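Local structure of peptide amidase (Stenotrophomonas maltophilia, 1M22) at residues A[29-34]-A[121-126]; A[11-16]-A[79-84]. The protein probably hydrolyses the C-terminal amide of peptide amides, as a member of the amidase signature family. All coordinates share one frame; numbering follows the deposited sequence.

Interaction 1. Residues A[29-34]-A[121-126]; sequences TLTQAY and GAVVLG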
loop_
_atom_site.group_PDB
_atom_site.type_symbol
_atom_site.label_atom_id
_atom_site.label_comp_id
_atom_site.label_asym_id
_atom_site.label_seq_id
_atom_site.Cartn_x
_atom_site.Cartn_y
_atom_site.Cartn_z
ATOM N N THR A 29 7.472 -25.658 -2.699
ATOM C CA THR A 29 8.506 -25.547 -1.675
ATOM C C THR A 29 8.530 -24.124 -1.118
ATOM O O THR A 29 8.551 -23.915 0.096
ATOM C CB THR A 29 9.899 -25.888 -2.249
ATOM O OG1 THR A 29 9.904 -27.246 -2.711
ATOM C CG2 THR A 29 10.972 -25.724 -1.187
ATOM N N LEU A 30 8.520 -23.146 -2.017
ATOM C CA LEU A 30 8.541 -21.741 -1.620
ATOM C C LEU A 30 7.290 -21.388 -0.817
ATOM O O LEU A 30 7.373 -20.751 0.238
ATOM C CB LEU A 30 8.641 -20.860 -2.868
ATOM C CG LEU A 30 8.751 -19.346 -2.681
ATOM C CD1 LEU A 30 9.935 -19.004 -1.788
ATOM C CD2 LEU A 30 8.909 -18.693 -4.047
ATOM N N THR A 31 6.137 -21.821 -1.313
ATOM C CA THR A 31 4.868 -21.558 -0.650
ATOM C C THR A 31 4.823 -22.167 0.750
ATOM O O THR A 31 4.444 -21.495 1.713
ATOM C CB THR A 31 3.695 -22.096 -1.497
ATOM O OG1 THR A 31 3.632 -21.363 -2.728
ATOM C CG2 THR A 31 2.375 -21.947 -0.758
ATOM N N GLN A 32 5.214 -23.430 0.875
ATOM C CA GLN A 32 5.191 -24.066 2.184
ATOM C C GLN A 32 6.204 -23.432 3.134
ATOM O O GLN A 32 5.985 -23.399 4.344
ATOM C CB GLN A 32 5.423 -25.575 2.048
ATOM C CG GLN A 32 4.356 -26.253 1.194
ATOM C CD GLN A 32 4.242 -27.745 1.441
ATOM O OE1 GLN A 32 3.467 -28.189 2.291
ATOM N NE2 GLN A 32 5.014 -28.526 0.701
ATOM N N ALA A 33 7.305 -22.918 2.592
ATOM C CA ALA A 33 8.317 -22.268 3.419
ATOM C C ALA A 33 7.719 -21.009 4.045
ATOM O O ALA A 33 7.913 -20.743 5.228
ATOM C CB ALA A 33 9.534 -21.909 2.587
ATOM N N TYR A 34 6.993 -20.228 3.249
ATOM C CA TYR A 34 6.370 -19.023 3.776
ATOM C C TYR A 34 5.297 -19.376 4.806
ATOM O O TYR A 34 5.192 -18.725 5.846
ATOM C CB TYR A 34 5.748 -18.194 2.646
ATOM C CG TYR A 34 6.746 -17.398 1.834
ATOM C CD1 TYR A 34 7.635 -16.514 2.451
ATOM C CD2 TYR A 34 6.772 -17.491 0.444
ATOM C CE1 TYR A 34 8.524 -15.741 1.702
ATOM C CE2 TYR A 34 7.655 -16.720 -0.314
ATOM C CZ TYR A 34 8.525 -15.848 0.320
ATOM O OH TYR A 34 9.385 -15.070 -0.425
ATOM N N GLY A 121 0.009 -16.097 -12.804
ATOM C CA GLY A 121 0.645 -17.222 -12.134
ATOM C C GLY A 121 0.990 -17.055 -10.668
ATOM O O GLY A 121 1.591 -17.946 -10.072
ATOM N N ALA A 122 0.620 -15.927 -10.071
ATOM C CA ALA A 122 0.923 -15.715 -8.663
ATOM C C ALA A 122 0.086 -16.641 -7.788
ATOM O O ALA A 122 -1.023 -17.033 -8.156
ATOM C CB ALA A 122 0.671 -14.257 -8.276
ATOM N N VAL A 123 0.639 -16.995 -6.636
ATOM C CA VAL A 123 -0.027 -17.865 -5.677
ATOM C C VAL A 123 -0.497 -16.996 -4.513
ATOM O O VAL A 123 0.301 -16.278 -3.912
ATOM C CB VAL A 123 0.948 -18.936 -5.140
ATOM C CG1 VAL A 123 0.306 -19.712 -3.993
ATOM C CG2 VAL A 123 1.347 -19.880 -6.266
ATOM N N VAL A 124 -1.786 -17.044 -4.201
ATOM C CA VAL A 124 -2.307 -16.252 -3.094
ATOM C C VAL A 124 -2.153 -17.033 -1.792
ATOM O O VAL A 124 -2.787 -18.066 -1.601
ATOM C CB VAL A 124 -3.796 -15.900 -3.311
ATOM C CG1 VAL A 124 -4.322 -15.088 -2.134
ATOM C CG2 VAL A 124 -3.955 -15.118 -4.607
ATOM N N LEU A 125 -1.291 -16.548 -0.904
ATOM C CA LEU A 125 -1.059 -17.206 0.379
ATOM C C LEU A 125 -2.184 -16.939 1.370
ATOM O O LEU A 125 -2.494 -17.785 2.211
ATOM C CB LEU A 125 0.250 -16.725 1.006
ATOM C CG LEU A 125 1.586 -17.181 0.424
ATOM C CD1 LEU A 125 2.710 -16.413 1.105
ATOM C CD2 LEU A 125 1.765 -18.680 0.627
ATOM N N GLY A 126 -2.782 -15.757 1.273
ATOM C CA GLY A 126 -3.848 -15.393 2.184
ATOM C C GLY A 126 -4.090 -13.898 2.203
ATOM O O GLY A 126 -3.651 -13.180 1.301
#
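Thr31 and Leu125 mark the closest backbone approach, CA to CA 7.4 Å, where helix 29-34 lies over strand 123-126 with the axes 10.2 Å apart and the N-to-C directions only 13° from parallel. Leu125 does most of the touching, one methyl to each of two helix residues. Its CD2 meets the methyl CG2 of Thr31 at 3.6 Å, the two side chains sliding past each other in opposite directions. Its CD1 lies 3.8 Å from CB of Tyr34, so the tyrosine takes part through the root of its side chain. Two residues earlier in the strand, Val123 and Thr31 reach toward each other tip to tip, CG1 to OG1, at 3.9 Å. A methyl carbon offers only van der Waals contact here; the Thr31 hydroxyl has its hydrogen bond with the carbonyl O of Ser27, one turn earlier in the helix. The torsion explains the division of labour: with chi1 at -65°, OG1 sits beside the backbone N, while CG2 is anti to that N and is presented to Leu125. All four residues are buried, and Pro82 of the neighbouring strand touches both Thr31 and Leu125. Such helix-on-sheet layering builds the amidase signature fold.

Interaction 2. Residues A[11-16]-A[79-84]; sequences TDVADL and HGIPLL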
loop_
_atom_site.group_PDB
_atom_site.type_symbol
_atom_site.label_atom_id
_atom_site.label_comp_id
_atom_site.label_asym_id
_atom_site.label_seq_id
_atom_site.Cartn_x
_atom_site.Cartn_y
_atom_site.Cartn_z
ATOM N N THR A 11 15.118 -12.195 -0.883
ATOM C CA THR A 11 15.320 -12.633 -2.261
ATOM C C THR A 11 14.282 -12.013 -3.192
ATOM O O THR A 11 13.078 -12.160 -2.979
ATOM C CB THR A 11 15.247 -14.167 -2.369
ATOM O OG1 THR A 11 16.158 -14.751 -1.428
ATOM C CG2 THR A 11 15.631 -14.622 -3.772
ATOM N N ASP A 12 14.760 -11.319 -4.223
ATOM C CA ASP A 12 13.888 -10.654 -5.188
ATOM C C ASP A 12 13.057 -11.611 -6.029
ATOM O O ASP A 12 13.417 -12.772 -6.228
ATOM C CB ASP A 12 14.707 -9.765 -6.129
ATOM C CG ASP A 12 15.364 -8.605 -5.414
ATOM O OD1 ASP A 12 14.657 -7.876 -4.694
ATOM O OD2 ASP A 12 16.590 -8.419 -5.579
ATOM N N VAL A 13 11.941 -11.098 -6.534
ATOM C CA VAL A 13 11.039 -11.870 -7.372
ATOM C C VAL A 13 11.766 -12.465 -8.577
ATOM O O VAL A 13 11.595 -13.644 -8.889
ATOM C CB VAL A 13 9.868 -10.988 -7.871
ATOM C CG1 VAL A 13 9.045 -11.736 -8.907
ATOM C CG2 VAL A 13 8.991 -10.585 -6.690
ATOM N N ALA A 14 12.581 -11.656 -9.245
ATOM C CA ALA A 14 13.310 -12.123 -10.421
ATOM C C ALA A 14 14.263 -13.262 -10.079
ATOM O O ALA A 14 14.476 -14.163 -10.888
ATOM C CB ALA A 14 14.079 -10.972 -11.051
ATOM N N ASP A 15 14.842 -13.217 -8.886
ATOM C CA ASP A 15 15.764 -14.266 -8.468
ATOM C C ASP A 15 15.003 -15.543 -8.133
ATOM O O ASP A 15 15.434 -16.638 -8.491
ATOM C CB ASP A 15 16.599 -13.799 -7.274
ATOM C CG ASP A 15 17.609 -12.735 -7.656
ATOM O OD1 ASP A 15 18.470 -13.016 -8.517
ATOM O OD2 ASP A 15 17.543 -11.618 -7.102
ATOM N N LEU A 16 13.870 -15.412 -7.449
ATOM C CA LEU A 16 13.063 -16.582 -7.117
ATOM C C LEU A 16 12.603 -17.225 -8.422
ATOM O O LEU A 16 12.601 -18.451 -8.559
ATOM C CB LEU A 16 11.847 -16.176 -6.277
ATOM C CG LEU A 16 12.143 -15.687 -4.855
ATOM C CD1 LEU A 16 10.865 -15.144 -4.228
ATOM C CD2 LEU A 16 12.721 -16.823 -4.011
ATOM N N HIS A 79 5.037 -16.275 -12.279
ATOM C CA HIS A 79 4.606 -17.668 -12.222
ATOM C C HIS A 79 5.141 -18.389 -10.987
ATOM O O HIS A 79 6.351 -18.571 -10.836
ATOM C CB HIS A 79 5.057 -18.408 -13.483
ATOM C CG HIS A 79 4.403 -19.742 -13.663
ATOM N ND1 HIS A 79 3.419 -19.965 -14.602
ATOM C CD2 HIS A 79 4.573 -20.916 -13.010
ATOM C CE1 HIS A 79 3.012 -21.219 -14.522
ATOM N NE2 HIS A 79 3.696 -21.818 -13.563
ATOM N N GLY A 80 4.230 -18.798 -10.108
ATOM C CA GLY A 80 4.616 -19.509 -8.899
ATOM C C GLY A 80 5.034 -18.656 -7.711
ATOM O O GLY A 80 5.402 -19.196 -6.672
ATOM N N ILE A 81 4.974 -17.335 -7.852
ATOM C CA ILE A 81 5.367 -16.417 -6.778
ATOM C C ILE A 81 4.249 -16.222 -5.749
ATOM O O ILE A 81 3.154 -15.791 -6.097
ATOM C CB ILE A 81 5.754 -15.037 -7.363
ATOM C CG1 ILE A 81 6.961 -15.185 -8.292
ATOM C CG2 ILE A 81 6.041 -14.048 -6.239
ATOM C CD1 ILE A 81 8.239 -15.620 -7.602
ATOM N N PRO A 82 4.513 -16.542 -4.468
ATOM C CA PRO A 82 3.500 -16.388 -3.414
ATOM C C PRO A 82 3.373 -14.955 -2.910
ATOM O O PRO A 82 4.379 -14.300 -2.622
ATOM C CB PRO A 82 3.995 -17.317 -2.301
ATOM C CG PRO A 82 4.956 -18.250 -2.994
ATOM C CD PRO A 82 5.642 -17.348 -3.978
ATOM N N LEU A 83 2.136 -14.485 -2.775
ATOM C CA LEU A 83 1.887 -13.132 -2.297
ATOM C C LEU A 83 0.706 -13.053 -1.337
ATOM O O LEU A 83 -0.065 -14.006 -1.198
ATOM C CB LEU A 83 1.665 -12.194 -3.492
ATOM C CG LEU A 83 0.555 -12.511 -4.499
ATOM C CD1 LEU A 83 -0.811 -12.194 -3.902
ATOM C CD2 LEU A 83 0.778 -11.687 -5.764
ATOM N N LEU A 84 0.584 -11.912 -0.664
ATOM C CA LEU A 84 -0.501 -11.668 0.288
ATOM C C LEU A 84 -1.327 -10.463 -0.154
ATOM O O LEU A 84 -0.808 -9.552 -0.801
ATOM C CB LEU A 84 0.071 -11.432 1.686
ATOM C CG LEU A 84 0.625 -12.676 2.390
ATOM C CD1 LEU A 84 1.566 -12.250 3.500
ATOM C CD2 LEU A 84 -0.518 -13.519 2.945
#
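Ile81 points its side chain at the first turn of helix 13-21 and is met there by Val13 and Leu16, a pair spaced three residues apart. The contact belongs to the amidase signature fold, a large mixed sheet covered by helices, and packs the start of helix 13-21 on the lead-in to strand 82-86. The backbones stay well separated, 7.3 Å between CA of Val13 and CA of Ile81, and hydrophobic side chains bridge the gap. Val13 and Ile81 cross obliquely, CG1 against CG1 at 4.1 Å. The CA-CB bond of Val13 heads neither straight at the loop nor away from it; with chi1 at 172° the branch CG1 lies anti to the backbone N, and this is the methyl that touches. Leu16 does point at the loop, yet its nearest atom is CB, 3.9 Å from CD1 of Ile81. The isoleucine gets there by a bent chain: chi1 of -62° sets CG1 beside the backbone N, and chi2 of -65° then folds CD1 back rather than extending it away from CA. The methyl CD1 thus touches both residues, Leu16 through CB and Val13 through CG1. Polar groups nearby hold the two backbones: Gln17 NE2 binds the carbonyl O of His79, and Asp233 OD1 accepts from Val13 N at the helix start. Inside the turn, Leu16 N donates to Asp12 O at 2.9 Å, an i to i-4 bond that closes the first helical turn, on which Val13 and Leu16 both sit. Ser179 touches both Val13 and Ile81. The end of the isoleucine also approaches the helix backbone, its CD1 lying 4.1 Å from the carbonyl O of Val13.

The centres of interactions 1 and 2 are 9 Å apart, and their segments alternate along the chain: 11-16, 29-34, 79-84, 121-126. Consecutive helices 13-21 and 27-43 pack respectively on Ile81, at the entry to strand 82-86, and on strand 123-128, its parallel neighbour in the sheet. Probable backbone hydrogen bonds, Gly121 O to Gly80 N and Val123 O to Leu83 N, both 2.8 Å, join the strand-side segments. Pro82 adds a second connection, with its CD 3.5 Å from Leu30 CD2. Together the contacts attach the N-terminal helices to the sheet. Both lie away from the annotated catalytic residues, although strand 82-86 runs on to the active-site Lys86.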